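Local coordinates for bifunctional thiamine biosynthesis protein ThiDN (Methanocaldococcus jannaschii DSM 2661, PDB 2PHP) that probably condenses a thiazole phosphate with hydroxymethylpyrimidine diphosphate to thiamine phosphate through this C-terminal ThiN domain, and in the full-length enzyme probably also phosphorylates hydroxymethylpyrimidine, at residues 28-33 / 57-62; 34-39 / 51-56; 107-112 / 175-180; 142-147 / 161-166. One frame throughout, in Å; residues are numbered along the deposited sequence.

Contact 1: 28-33 / 57-62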
loop_
_atom_site.group_PDB
_atom_site.type_symbol
_atom_site.label_atom_id
_atom_site.label_comp_id
_atom_site.label_asym_id
_atom_site.label_seq_id
_atom_site.Cartn_x
_atom_site.Cartn_y
_atom_site.Cartn_z
ATOM N N THR B 28 0.095 10.693 -16.476
ATOM C CA THR B 28 -1.346 10.877 -16.502
ATOM C C THR B 28 -1.960 10.070 -17.634
ATOM O O THR B 28 -3.181 9.982 -17.758
ATOM C CB THR B 28 -1.707 12.367 -16.695
ATOM O OG1 THR B 28 -1.201 12.817 -17.959
ATOM C CG2 THR B 28 -1.099 13.213 -15.570
ATOM N N LEU B 29 -1.106 9.485 -18.464
ATOM C CA LEU B 29 -1.576 8.679 -19.583
ATOM C C LEU B 29 -2.035 7.287 -19.112
ATOM O O LEU B 29 -1.604 6.257 -19.637
ATOM C CB LEU B 29 -0.462 8.573 -20.631
ATOM C CG LEU B 29 -0.170 9.847 -21.449
ATOM C CD1 LEU B 29 1.029 9.629 -22.378
ATOM C CD2 LEU B 29 -1.389 10.219 -22.261
ATOM N N ILE B 30 -2.923 7.280 -18.119
ATOM C CA ILE B 30 -3.456 6.040 -17.553
ATOM C C ILE B 30 -4.838 5.701 -18.101
ATOM O O ILE B 30 -5.793 6.469 -17.934
ATOM C CB ILE B 30 -3.562 6.126 -16.009
ATOM C CG1 ILE B 30 -2.184 6.439 -15.420
ATOM C CG2 ILE B 30 -4.100 4.797 -15.436
ATOM C CD1 ILE B 30 -2.219 6.878 -13.983
ATOM N N PRO B 31 -4.966 4.539 -18.757
ATOM C CA PRO B 31 -6.262 4.137 -19.311
ATOM C C PRO B 31 -7.220 3.735 -18.191
ATOM O O PRO B 31 -6.800 3.545 -17.048
ATOM C CB PRO B 31 -5.903 2.961 -20.208
ATOM C CG PRO B 31 -4.777 2.321 -19.460
ATOM C CD PRO B 31 -3.942 3.507 -18.998
ATOM N N GLU B 32 -8.500 3.606 -18.525
ATOM C CA GLU B 32 -9.504 3.229 -17.542
ATOM C C GLU B 32 -9.255 1.848 -16.970
ATOM O O GLU B 32 -9.612 1.577 -15.826
ATOM C CB GLU B 32 -10.909 3.296 -18.149
ATOM C CG GLU B 32 -11.407 4.709 -18.293
ATOM C CD GLU B 32 -11.259 5.482 -16.995
ATOM O OE1 GLU B 32 -11.885 5.075 -15.990
ATOM O OE2 GLU B 32 -10.509 6.489 -16.974
ATOM N N VAL B 33 -8.643 0.973 -17.760
ATOM C CA VAL B 33 -8.365 -0.372 -17.277
ATOM C C VAL B 33 -7.028 -0.440 -16.542
ATOM O O VAL B 33 -6.613 -1.510 -16.086
ATOM C CB VAL B 33 -8.369 -1.400 -18.421
ATOM C CG1 VAL B 33 -9.755 -1.475 -19.018
ATOM C CG2 VAL B 33 -7.332 -1.029 -19.480
ATOM N N ILE B 57 -1.235 -0.129 -12.598
ATOM C CA ILE B 57 -1.023 1.265 -12.251
ATOM C C ILE B 57 -2.358 1.939 -12.512
ATOM O O ILE B 57 -2.878 1.871 -13.629
ATOM C CB ILE B 57 0.072 1.894 -13.127
ATOM C CG1 ILE B 57 1.384 1.144 -12.889
ATOM C CG2 ILE B 57 0.227 3.378 -12.784
ATOM C CD1 ILE B 57 2.472 1.464 -13.867
ATOM N N ILE B 58 -2.935 2.552 -11.483
ATOM C CA ILE B 58 -4.233 3.201 -11.628
ATOM C C ILE B 58 -4.250 4.642 -11.143
ATOM O O ILE B 58 -3.379 5.076 -10.383
ATOM C CB ILE B 58 -5.344 2.413 -10.878
ATOM C CG1 ILE B 58 -5.087 2.448 -9.370
ATOM C CG2 ILE B 58 -5.382 0.959 -11.359
ATOM C CD1 ILE B 58 -6.227 1.831 -8.549
ATOM N N LYS B 59 -5.265 5.380 -11.579
ATOM C CA LYS B 59 -5.385 6.781 -11.202
ATOM C C LYS B 59 -5.769 6.970 -9.747
ATOM O O LYS B 59 -6.527 6.181 -9.186
ATOM C CB LYS B 59 -6.428 7.494 -12.074
ATOM C CG LYS B 59 -5.967 7.767 -13.497
ATOM C CD LYS B 59 -7.003 8.566 -14.294
ATOM C CE LYS B 59 -6.481 8.906 -15.698
ATOM N NZ LYS B 59 -7.452 9.713 -16.491
ATOM N N ASN B 60 -5.202 8.001 -9.132
ATOM C CA ASN B 60 -5.538 8.356 -7.762
ATOM C C ASN B 60 -6.430 9.564 -8.021
ATOM O O ASN B 60 -5.940 10.623 -8.415
ATOM C CB ASN B 60 -4.301 8.792 -6.971
ATOM C CG ASN B 60 -4.646 9.247 -5.564
ATOM O OD1 ASN B 60 -5.748 9.732 -5.315
ATOM N ND2 ASN B 60 -3.698 9.111 -4.641
ATOM N N LYS B 61 -7.735 9.398 -7.825
ATOM C CA LYS B 61 -8.700 10.469 -8.081
ATOM C C LYS B 61 -8.410 11.823 -7.430
ATOM O O LYS B 61 -8.820 12.854 -7.970
ATOM C CB LYS B 61 -10.120 10.011 -7.706
ATOM C CG LYS B 61 -10.987 9.594 -8.903
ATOM C CD LYS B 61 -10.731 8.165 -9.364
ATOM C CE LYS B 61 -11.179 7.150 -8.307
ATOM N NZ LYS B 61 -12.579 7.387 -7.865
ATOM N N LEU B 62 -7.719 11.821 -6.285
ATOM C CA LEU B 62 -7.373 13.071 -5.586
ATOM C C LEU B 62 -6.149 13.692 -6.250
ATOM O O LEU B 62 -5.836 14.860 -6.030
ATOM C CB LEU B 62 -7.089 12.837 -4.088
ATOM C CG LEU B 62 -8.191 13.297 -3.131
ATOM C CD1 LEU B 62 -9.558 12.791 -3.624
ATOM C CD2 LEU B 62 -7.878 12.840 -1.687
#

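Contact 2: 34-39 / 51-56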
loop_
_atom_site.group_PDB
_atom_site.type_symbol
_atom_site.label_atom_id
_atom_site.label_comp_id
_atom_site.label_asym_id
_atom_site.label_seq_id
_atom_site.Cartn_x
_atom_site.Cartn_y
_atom_site.Cartn_z
ATOM N N GLY B 34 -6.368 0.710 -16.419
ATOM C CA GLY B 34 -5.089 0.763 -15.737
ATOM C C GLY B 34 -3.953 0.306 -16.632
ATOM O O GLY B 34 -4.177 -0.368 -17.633
ATOM N N SER B 35 -2.726 0.662 -16.269
ATOM C CA SER B 35 -1.564 0.270 -17.059
ATOM C C SER B 35 -0.739 -0.784 -16.343
ATOM O O SER B 35 -0.829 -0.944 -15.128
ATOM C CB SER B 35 -0.643 1.467 -17.308
ATOM O OG SER B 35 -1.298 2.510 -17.989
ATOM N N ASN B 36 0.073 -1.502 -17.106
ATOM C CA ASN B 36 0.974 -2.479 -16.512
ATOM C C ASN B 36 2.240 -2.433 -17.351
ATOM O O ASN B 36 2.219 -1.968 -18.493
ATOM C CB ASN B 36 0.377 -3.891 -16.532
ATOM C CG ASN B 36 1.040 -4.818 -15.500
ATOM O OD1 ASN B 36 2.117 -4.517 -14.965
ATOM N ND2 ASN B 36 0.398 -5.949 -15.223
ATOM N N ILE B 37 3.349 -2.873 -16.781
ATOM C CA ILE B 37 4.606 -2.890 -17.510
ATOM C C ILE B 37 5.193 -4.286 -17.315
ATOM O O ILE B 37 5.195 -4.824 -16.199
ATOM C CB ILE B 37 5.571 -1.782 -17.002
ATOM C CG1 ILE B 37 6.840 -1.760 -17.864
ATOM C CG2 ILE B 37 5.892 -1.995 -15.540
ATOM C CD1 ILE B 37 7.681 -0.521 -17.687
ATOM N N ALA B 38 5.664 -4.872 -18.412
ATOM C CA ALA B 38 6.209 -6.217 -18.398
ATOM C C ALA B 38 7.512 -6.355 -19.177
ATOM O O ALA B 38 7.800 -5.586 -20.103
ATOM C CB ALA B 38 5.182 -7.190 -18.959
ATOM N N GLU B 39 8.293 -7.356 -18.795
ATOM C CA GLU B 39 9.557 -7.631 -19.459
ATOM C C GLU B 39 9.781 -9.133 -19.398
ATOM O O GLU B 39 9.489 -9.782 -18.384
ATOM C CB GLU B 39 10.708 -6.900 -18.772
ATOM C CG GLU B 39 12.017 -6.939 -19.572
ATOM C CD GLU B 39 13.155 -6.194 -18.883
ATOM O OE1 GLU B 39 12.972 -5.002 -18.538
ATOM O OE2 GLU B 39 14.241 -6.794 -18.694
ATOM N N ALA B 51 7.643 -11.136 -16.632
ATOM C CA ALA B 51 7.329 -10.554 -15.319
ATOM C C ALA B 51 6.616 -9.206 -15.437
ATOM O O ALA B 51 6.860 -8.438 -16.375
ATOM C CB ALA B 51 8.594 -10.392 -14.493
ATOM N N ALA B 52 5.742 -8.927 -14.470
ATOM C CA ALA B 52 4.984 -7.674 -14.443
ATOM C C ALA B 52 4.256 -7.501 -13.108
ATOM O O ALA B 52 4.375 -8.349 -12.227
ATOM C CB ALA B 52 3.986 -7.659 -15.583
ATOM N N LEU B 53 3.498 -6.414 -12.962
ATOM C CA LEU B 53 2.762 -6.159 -11.723
ATOM C C LEU B 53 1.617 -7.134 -11.549
ATOM O O LEU B 53 0.946 -7.478 -12.510
ATOM C CB LEU B 53 2.203 -4.730 -11.704
ATOM C CG LEU B 53 3.245 -3.615 -11.651
ATOM C CD1 LEU B 53 2.588 -2.259 -11.790
ATOM C CD2 LEU B 53 4.004 -3.708 -10.348
ATOM N N THR B 54 1.403 -7.582 -10.316
ATOM C CA THR B 54 0.315 -8.504 -10.013
ATOM C C THR B 54 -0.972 -7.672 -9.991
ATOM O O THR B 54 -2.068 -8.195 -10.156
ATOM C CB THR B 54 0.545 -9.196 -8.647
ATOM O OG1 THR B 54 0.893 -8.211 -7.664
ATOM C CG2 THR B 54 1.672 -10.227 -8.753
ATOM N N GLY B 55 -0.817 -6.367 -9.785
ATOM C CA GLY B 55 -1.953 -5.459 -9.803
ATOM C C GLY B 55 -1.821 -4.654 -11.086
ATOM O O GLY B 55 -1.631 -5.226 -12.160
ATOM N N ARG B 56 -1.901 -3.333 -10.980
ATOM C CA ARG B 56 -1.760 -2.449 -12.130
ATOM C C ARG B 56 -1.507 -1.030 -11.659
ATOM O O ARG B 56 -1.535 -0.759 -10.463
ATOM C CB ARG B 56 -3.016 -2.484 -13.008
ATOM C CG ARG B 56 -2.925 -3.525 -14.133
ATOM C CD ARG B 56 -3.911 -3.259 -15.258
ATOM N NE ARG B 56 -3.610 -4.094 -16.420
ATOM C CZ ARG B 56 -4.162 -3.950 -17.623
ATOM N NH1 ARG B 56 -5.061 -3.001 -17.839
ATOM N NH2 ARG B 56 -3.787 -4.740 -18.623
#

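Contact 3: 107-112 / 175-180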
loop_
_atom_site.group_PDB
_atom_site.type_symbol
_atom_site.label_atom_id
_atom_site.label_comp_id
_atom_site.label_asym_id
_atom_site.label_seq_id
_atom_site.Cartn_x
_atom_site.Cartn_y
_atom_site.Cartn_z
ATOM N N LYS B 107 -0.707 11.495 -33.801
ATOM C CA LYS B 107 -0.221 12.329 -34.907
ATOM C C LYS B 107 1.077 13.018 -34.524
ATOM O O LYS B 107 2.018 13.063 -35.307
ATOM C CB LYS B 107 -1.247 13.403 -35.283
ATOM C CG LYS B 107 -2.549 12.865 -35.818
ATOM C CD LYS B 107 -3.508 13.993 -36.155
ATOM C CE LYS B 107 -4.854 13.444 -36.608
ATOM N NZ LYS B 107 -5.847 14.534 -36.831
ATOM N N LEU B 108 1.120 13.563 -33.316
ATOM C CA LEU B 108 2.312 14.246 -32.844
ATOM C C LEU B 108 3.471 13.291 -32.609
ATOM O O LEU B 108 4.613 13.727 -32.495
ATOM C CB LEU B 108 2.021 14.992 -31.543
ATOM C CG LEU B 108 1.103 16.211 -31.614
ATOM C CD1 LEU B 108 1.020 16.854 -30.250
ATOM C CD2 LEU B 108 1.657 17.203 -32.616
ATOM N N LEU B 109 3.181 11.996 -32.530
ATOM C CA LEU B 109 4.220 11.003 -32.284
ATOM C C LEU B 109 4.781 10.367 -33.544
ATOM O O LEU B 109 5.969 10.046 -33.596
ATOM C CB LEU B 109 3.694 9.887 -31.376
ATOM C CG LEU B 109 3.378 10.197 -29.916
ATOM C CD1 LEU B 109 3.045 8.891 -29.203
ATOM C CD2 LEU B 109 4.569 10.873 -29.251
ATOM N N LYS B 110 3.922 10.175 -34.545
ATOM C CA LYS B 110 4.317 9.544 -35.803
ATOM C C LYS B 110 5.541 10.160 -36.473
ATOM O O LYS B 110 6.047 9.637 -37.467
ATOM C CB LYS B 110 3.132 9.525 -36.770
ATOM C CG LYS B 110 2.017 8.590 -36.309
ATOM C CD LYS B 110 0.926 8.414 -37.352
ATOM C CE LYS B 110 -0.042 7.313 -36.932
ATOM N NZ LYS B 110 -1.251 7.223 -37.799
ATOM N N ASP B 111 6.026 11.263 -35.920
ATOM C CA ASP B 111 7.203 11.920 -36.464
ATOM C C ASP B 111 8.450 11.600 -35.632
ATOM O O ASP B 111 9.579 11.694 -36.125
ATOM C CB ASP B 111 6.972 13.431 -36.508
ATOM C CG ASP B 111 5.799 13.814 -37.400
ATOM O OD1 ASP B 111 5.871 13.562 -38.625
ATOM O OD2 ASP B 111 4.802 14.358 -36.874
ATOM N N LYS B 112 8.242 11.199 -34.379
ATOM C CA LYS B 112 9.348 10.876 -33.470
ATOM C C LYS B 112 9.459 9.377 -33.174
ATOM O O LYS B 112 10.470 8.909 -32.642
ATOM C CB LYS B 112 9.166 11.635 -32.153
ATOM C CG LYS B 112 9.077 13.137 -32.332
ATOM C CD LYS B 112 8.664 13.835 -31.045
ATOM C CE LYS B 112 8.404 15.314 -31.333
ATOM N NZ LYS B 112 8.215 16.127 -30.100
ATOM N N GLU B 175 8.087 8.542 -21.164
ATOM C CA GLU B 175 8.313 9.869 -20.600
ATOM C C GLU B 175 8.292 10.921 -21.711
ATOM O O GLU B 175 7.749 12.008 -21.540
ATOM C CB GLU B 175 9.655 9.912 -19.873
ATOM C CG GLU B 175 10.059 11.291 -19.364
ATOM C CD GLU B 175 11.382 11.256 -18.629
ATOM O OE1 GLU B 175 12.327 10.632 -19.153
ATOM O OE2 GLU B 175 11.481 11.851 -17.535
ATOM N N VAL B 176 8.888 10.589 -22.849
ATOM C CA VAL B 176 8.917 11.507 -23.979
ATOM C C VAL B 176 7.478 11.763 -24.424
ATOM O O VAL B 176 7.077 12.912 -24.628
ATOM C CB VAL B 176 9.729 10.909 -25.159
ATOM C CG1 VAL B 176 9.616 11.807 -26.387
ATOM C CG2 VAL B 176 11.190 10.744 -24.749
ATOM N N ILE B 177 6.707 10.685 -24.553
ATOM C CA ILE B 177 5.315 10.770 -24.967
ATOM C C ILE B 177 4.504 11.595 -23.973
ATOM O O ILE B 177 3.676 12.421 -24.362
ATOM C CB ILE B 177 4.684 9.359 -25.083
ATOM C CG1 ILE B 177 5.327 8.592 -26.238
ATOM C CG2 ILE B 177 3.177 9.465 -25.286
ATOM C CD1 ILE B 177 4.862 7.153 -26.355
ATOM N N GLN B 178 4.759 11.366 -22.689
ATOM C CA GLN B 178 4.056 12.055 -21.614
ATOM C C GLN B 178 4.248 13.567 -21.683
ATOM O O GLN B 178 3.295 14.326 -21.489
ATOM C CB GLN B 178 4.537 11.526 -20.253
ATOM C CG GLN B 178 3.881 12.171 -19.047
ATOM C CD GLN B 178 2.419 11.798 -18.905
ATOM O OE1 GLN B 178 2.081 10.637 -18.673
ATOM N NE2 GLN B 178 1.541 12.782 -19.044
ATOM N N LYS B 179 5.476 14.003 -21.949
ATOM C CA LYS B 179 5.755 15.436 -22.026
ATOM C C LYS B 179 5.001 16.101 -23.160
ATOM O O LYS B 179 4.555 17.238 -23.034
ATOM C CB LYS B 179 7.255 15.683 -22.164
ATOM C CG LYS B 179 7.977 15.505 -20.839
ATOM C CD LYS B 179 9.480 15.608 -20.974
ATOM C CE LYS B 179 10.154 15.315 -19.638
ATOM N NZ LYS B 179 11.639 15.239 -19.758
ATOM N N ILE B 180 4.853 15.382 -24.265
ATOM C CA ILE B 180 4.122 15.904 -25.410
ATOM C C ILE B 180 2.662 16.007 -24.986
ATOM O O ILE B 180 2.011 17.030 -25.184
ATOM C CB ILE B 180 4.261 14.961 -26.627
ATOM C CG1 ILE B 180 5.716 14.963 -27.106
ATOM C CG2 ILE B 180 3.290 15.371 -27.731
ATOM C CD1 ILE B 180 5.980 14.035 -28.278
#

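Contact 4: 142-147 / 161-166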
loop_
_atom_site.group_PDB
_atom_site.type_symbol
_atom_site.label_atom_id
_atom_site.label_comp_id
_atom_site.label_asym_id
_atom_site.label_seq_id
_atom_site.Cartn_x
_atom_site.Cartn_y
_atom_site.Cartn_z
ATOM N N GLY B 142 6.694 -4.184 -41.063
ATOM C CA GLY B 142 7.890 -4.839 -41.562
ATOM C C GLY B 142 8.885 -5.043 -40.432
ATOM O O GLY B 142 10.098 -5.108 -40.654
ATOM N N GLY B 143 8.357 -5.146 -39.215
ATOM C CA GLY B 143 9.186 -5.338 -38.038
ATOM C C GLY B 143 8.435 -4.913 -36.786
ATOM O O GLY B 143 7.212 -4.762 -36.817
ATOM N N VAL B 144 9.160 -4.715 -35.689
ATOM C CA VAL B 144 8.554 -4.294 -34.427
ATOM C C VAL B 144 8.729 -2.789 -34.276
ATOM O O VAL B 144 9.849 -2.288 -34.226
ATOM C CB VAL B 144 9.221 -5.005 -33.226
ATOM C CG1 VAL B 144 8.602 -4.520 -31.925
ATOM C CG2 VAL B 144 9.069 -6.511 -33.371
ATOM N N PRO B 145 7.618 -2.042 -34.223
ATOM C CA PRO B 145 7.708 -0.587 -34.080
ATOM C C PRO B 145 7.858 -0.179 -32.620
ATOM O O PRO B 145 7.945 -1.034 -31.739
ATOM C CB PRO B 145 6.388 -0.110 -34.672
ATOM C CG PRO B 145 5.434 -1.188 -34.219
ATOM C CD PRO B 145 6.227 -2.465 -34.475
ATOM N N ASP B 146 7.895 1.127 -32.377
ATOM C CA ASP B 146 8.000 1.648 -31.020
ATOM C C ASP B 146 6.608 1.629 -30.404
ATOM O O ASP B 146 6.448 1.485 -29.194
ATOM C CB ASP B 146 8.480 3.096 -31.032
ATOM C CG ASP B 146 9.882 3.243 -31.571
ATOM O OD1 ASP B 146 10.822 2.754 -30.914
ATOM O OD2 ASP B 146 10.035 3.851 -32.648
ATOM N N ILE B 147 5.602 1.771 -31.260
ATOM C CA ILE B 147 4.225 1.837 -30.807
ATOM C C ILE B 147 3.246 1.028 -31.641
ATOM O O ILE B 147 3.308 1.017 -32.874
ATOM C CB ILE B 147 3.741 3.308 -30.808
ATOM C CG1 ILE B 147 4.620 4.146 -29.877
ATOM C CG2 ILE B 147 2.285 3.381 -30.421
ATOM C CD1 ILE B 147 4.325 5.634 -29.916
ATOM N N ARG B 161 0.347 0.980 -27.072
ATOM C CA ARG B 161 1.286 0.059 -26.455
ATOM C C ARG B 161 2.711 0.441 -26.869
ATOM O O ARG B 161 3.026 0.503 -28.057
ATOM C CB ARG B 161 0.933 -1.375 -26.869
ATOM C CG ARG B 161 -0.530 -1.716 -26.585
ATOM C CD ARG B 161 -0.971 -3.037 -27.191
ATOM N NE ARG B 161 -2.387 -3.299 -26.921
ATOM C CZ ARG B 161 -3.400 -2.749 -27.588
ATOM N NH1 ARG B 161 -3.171 -1.904 -28.593
ATOM N NH2 ARG B 161 -4.647 -3.020 -27.230
ATOM N N VAL B 162 3.552 0.731 -25.878
ATOM C CA VAL B 162 4.940 1.114 -26.101
ATOM C C VAL B 162 5.842 -0.111 -25.888
ATOM O O VAL B 162 5.791 -0.751 -24.839
ATOM C CB VAL B 162 5.352 2.263 -25.132
ATOM C CG1 VAL B 162 6.809 2.639 -25.335
ATOM C CG2 VAL B 162 4.452 3.487 -25.363
ATOM N N LEU B 163 6.654 -0.437 -26.892
ATOM C CA LEU B 163 7.546 -1.596 -26.824
ATOM C C LEU B 163 9.012 -1.168 -26.804
ATOM O O LEU B 163 9.343 -0.038 -27.165
ATOM C CB LEU B 163 7.306 -2.528 -28.024
ATOM C CG LEU B 163 5.901 -3.112 -28.244
ATOM C CD1 LEU B 163 4.967 -2.035 -28.765
ATOM C CD2 LEU B 163 5.959 -4.252 -29.252
ATOM N N GLY B 164 9.891 -2.076 -26.390
ATOM C CA GLY B 164 11.307 -1.759 -26.330
ATOM C C GLY B 164 12.141 -2.962 -25.940
ATOM O O GLY B 164 11.598 -4.046 -25.711
ATOM N N ARG B 165 13.456 -2.772 -25.859
ATOM C CA ARG B 165 14.368 -3.860 -25.512
ATOM C C ARG B 165 14.204 -4.325 -24.070
ATOM O O ARG B 165 14.313 -5.520 -23.783
ATOM C CB ARG B 165 15.817 -3.438 -25.786
ATOM C CG ARG B 165 16.078 -3.150 -27.261
ATOM C CD ARG B 165 17.485 -3.523 -27.686
ATOM N NE ARG B 165 17.965 -2.677 -28.774
ATOM C CZ ARG B 165 17.825 -1.353 -28.811
ATOM N NH1 ARG B 165 17.221 -0.711 -27.812
ATOM N NH2 ARG B 165 18.271 -0.666 -29.858
ATOM N N ASP B 166 13.958 -3.382 -23.166
ATOM C CA ASP B 166 13.728 -3.700 -21.760
ATOM C C ASP B 166 12.811 -2.652 -21.144
ATOM O O ASP B 166 12.541 -1.610 -21.754
ATOM C CB ASP B 166 15.040 -3.802 -20.969
ATOM C CG ASP B 166 15.884 -2.551 -21.057
ATOM O OD1 ASP B 166 15.355 -1.436 -20.831
ATOM O OD2 ASP B 166 17.091 -2.692 -21.340
#

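Contact 1: 28-33 / 57-62
With CG1 anti to its carbonyl carbon (chi1 -57°) and the chain then extended to CD1, I30 reaches out of the loop 28-33 onto strand 57-59. K59 starts in the same way, CG anti to the carbonyl carbon (chi1 -74°), and runs straight from there to NZ. The two side chains slide past each other in opposite directions: K59 CG rests against I30 CB at 3.8 Å and also touches CD1. Farther along the lysine, CE comes 3.4 Å from I30 O. The other isoleucine branch, the CG2 methyl, sits 3.6 Å from I57 O, an apolar group against a strand carbonyl. No hydrogen bond crosses between the segments. K59 NZ and E32 OE2 stand 4.5 Å apart, too far for a salt bridge, though the opposite charges may attract weakly. The chain directions differ by 96°: an irregular loop of the ThiN domain, with an inverse gamma turn centred on L29, crosses a strand of the small antiparallel sheet 57-59/65-67 rather than pairing with it. F65 of strand 65-67 touches both I30 and I57; L29 points away from the strand and touches I99 of strand 95-100 and I177 of helix 167-185.

Contact 2: 34-39 / 51-56
N36 OD1 is gripped by two backbone N-H groups, one from across the contact and one from its own segment. L53 N donates to it at 3.1 Å, in the carbonyl plane and on a lone pair; I37 N comes in at 2.7 Å from above that plane, with a bent N-H...O angle of 130°. The other end of the same amide is used too, ND2 giving its hydrogen to L53 O at 3.2 Å. With CG anti to the backbone N (chi1 -159°), the carboxamide meets the L53 backbone in its own plane, N and O side by side, and the paired bonds fix which end is oxygen. The side chain bonds to both N and O of one residue, much as a neighbouring strand's backbone would. Beyond it true strand pairing takes over: E39 and A51 form an antiparallel hydrogen-bonded pair, E39 N to A51 O at 3.0 Å and A51 N to E39 O at 2.9 Å. Between these two sets of bonds, the methyls of A38 and A52 meet on one face of the sheet at 3.6 Å. R56 lies extended along G34 and S35, its CB 3.4 Å from S35 O, and its NH1 is bonded to V33 O. The arrangement is that of a beta hairpin, strands 37-40 and 50-53, adjacent in the mixed central sheet of this ThiN domain, with an asparagine amide bonding to L53 next to the backbone pairing.

Contact 3: 107-112 / 175-180
Two helices pack here on the flank of the ThiN domain's central sheet: the end of helix 103-109, with the turn that follows it, meets the middle of helix 167-185. The contact is carried by aliphatic side chains, and no hydrogen bond crosses it. I180 is the main bump. It projects between L108, L109 and K112, whose three side chains make a shallow hollow around its two branches. Its CG2, anti to the backbone N, slides alongside L108, 3.7 Å from CD1. The other branch, CG1 and CD1, is swung anti to the carbonyl carbon (chi1 -67°) and carries its end methyl to L109 CD2 at 3.6 Å. L109 spreads its fork over two residues one helical turn apart. While CD2 mainly meets I180, the L109 side chain crosses that of I177 at about a right angle, CD1 lying 3.8 Å from I177 CG1. Deeper in, L109 and I177 both touch I147 of strand 147-150, and L105 of helix 103-109 adds to the same apolar patch, packing on both I177 and I180. L108 and K112 form the outer, more exposed edge within the assembly. K112 follows the leucines in from that edge, fully extended beyond CG, and meets the isoleucine tip to tip: its NZ ends 3.6 Å from I180 CD1, the methylene CD lying 3.9 Å from the same methyl.

Contact 4: 142-147 / 161-166
Strand 147-150 enters the central mixed sheet here, its first residue settling antiparallel beside strand 159-164. The single hydrogen bond between the segments runs from L163 N to D146 O, 3.0 Å long and nearly straight at 170°, although the donor stands above the carbonyl plane. The same oxygen also receives a CA-H...O contact from V162 CA at 3.5 Å. A second such contact joins I147 CA to R161 O at 3.3 Å, as expected around I147 and V162, a non-hydrogen-bonded antiparallel pair whose CA atoms are 4.8 Å apart. Both side chains of that pair point to the sheet face lying under helix 167-185, where I177 touches each. These two strands are adjacent within the seven-stranded sheet of the ThiN domain; strand 115-117 lies on the far side of 147-150, and A114 just ahead of it makes backbone bonds to D146 and I147. L163 covers the opposite face. Its CG is anti to the carbonyl carbon, and chi1 -58° and chi2 74° together put CD2 3.8 Å from V144 CG1, the two side chains crossing at about a right angle, and CD1 3.8 Å from D146 O. A86 of helix 77-87 packs on both V144 and L163. D146 CB points away from strand 159-164; its OD2 accepts from A114 N and OD1 makes a salt bridge with K173 of helix 167-185. K173 NZ also bonds to L163 O, so one lysine bonds both to the aspartate and to the adjacent strand.

Overall arrangement
Contacts 1 and 2 run into each other along both segments: I57 N lies 2.7 Å from S35 O and R56 NH1 2.8 Å from V33 O, both probable hydrogen bonds, and both contacts touch a second subunit. Contacts 3 and 4 share an apolar layer, L109 CD1 meeting I147 CD1 at 3.6 Å, with their centres 14 Å apart. Helix 167-185 links this half to contact 1, where Q178 NE2 is 2.9 Å from T28 OG1. Contacts 2 and 4 reach the same sheet from opposite sides of the chain's centre, about 17 Å between centres, and touch where E39 OE1 packs on D166 CB. Contacts 1 and 4 do not meet, their nearest atoms about 8 Å apart.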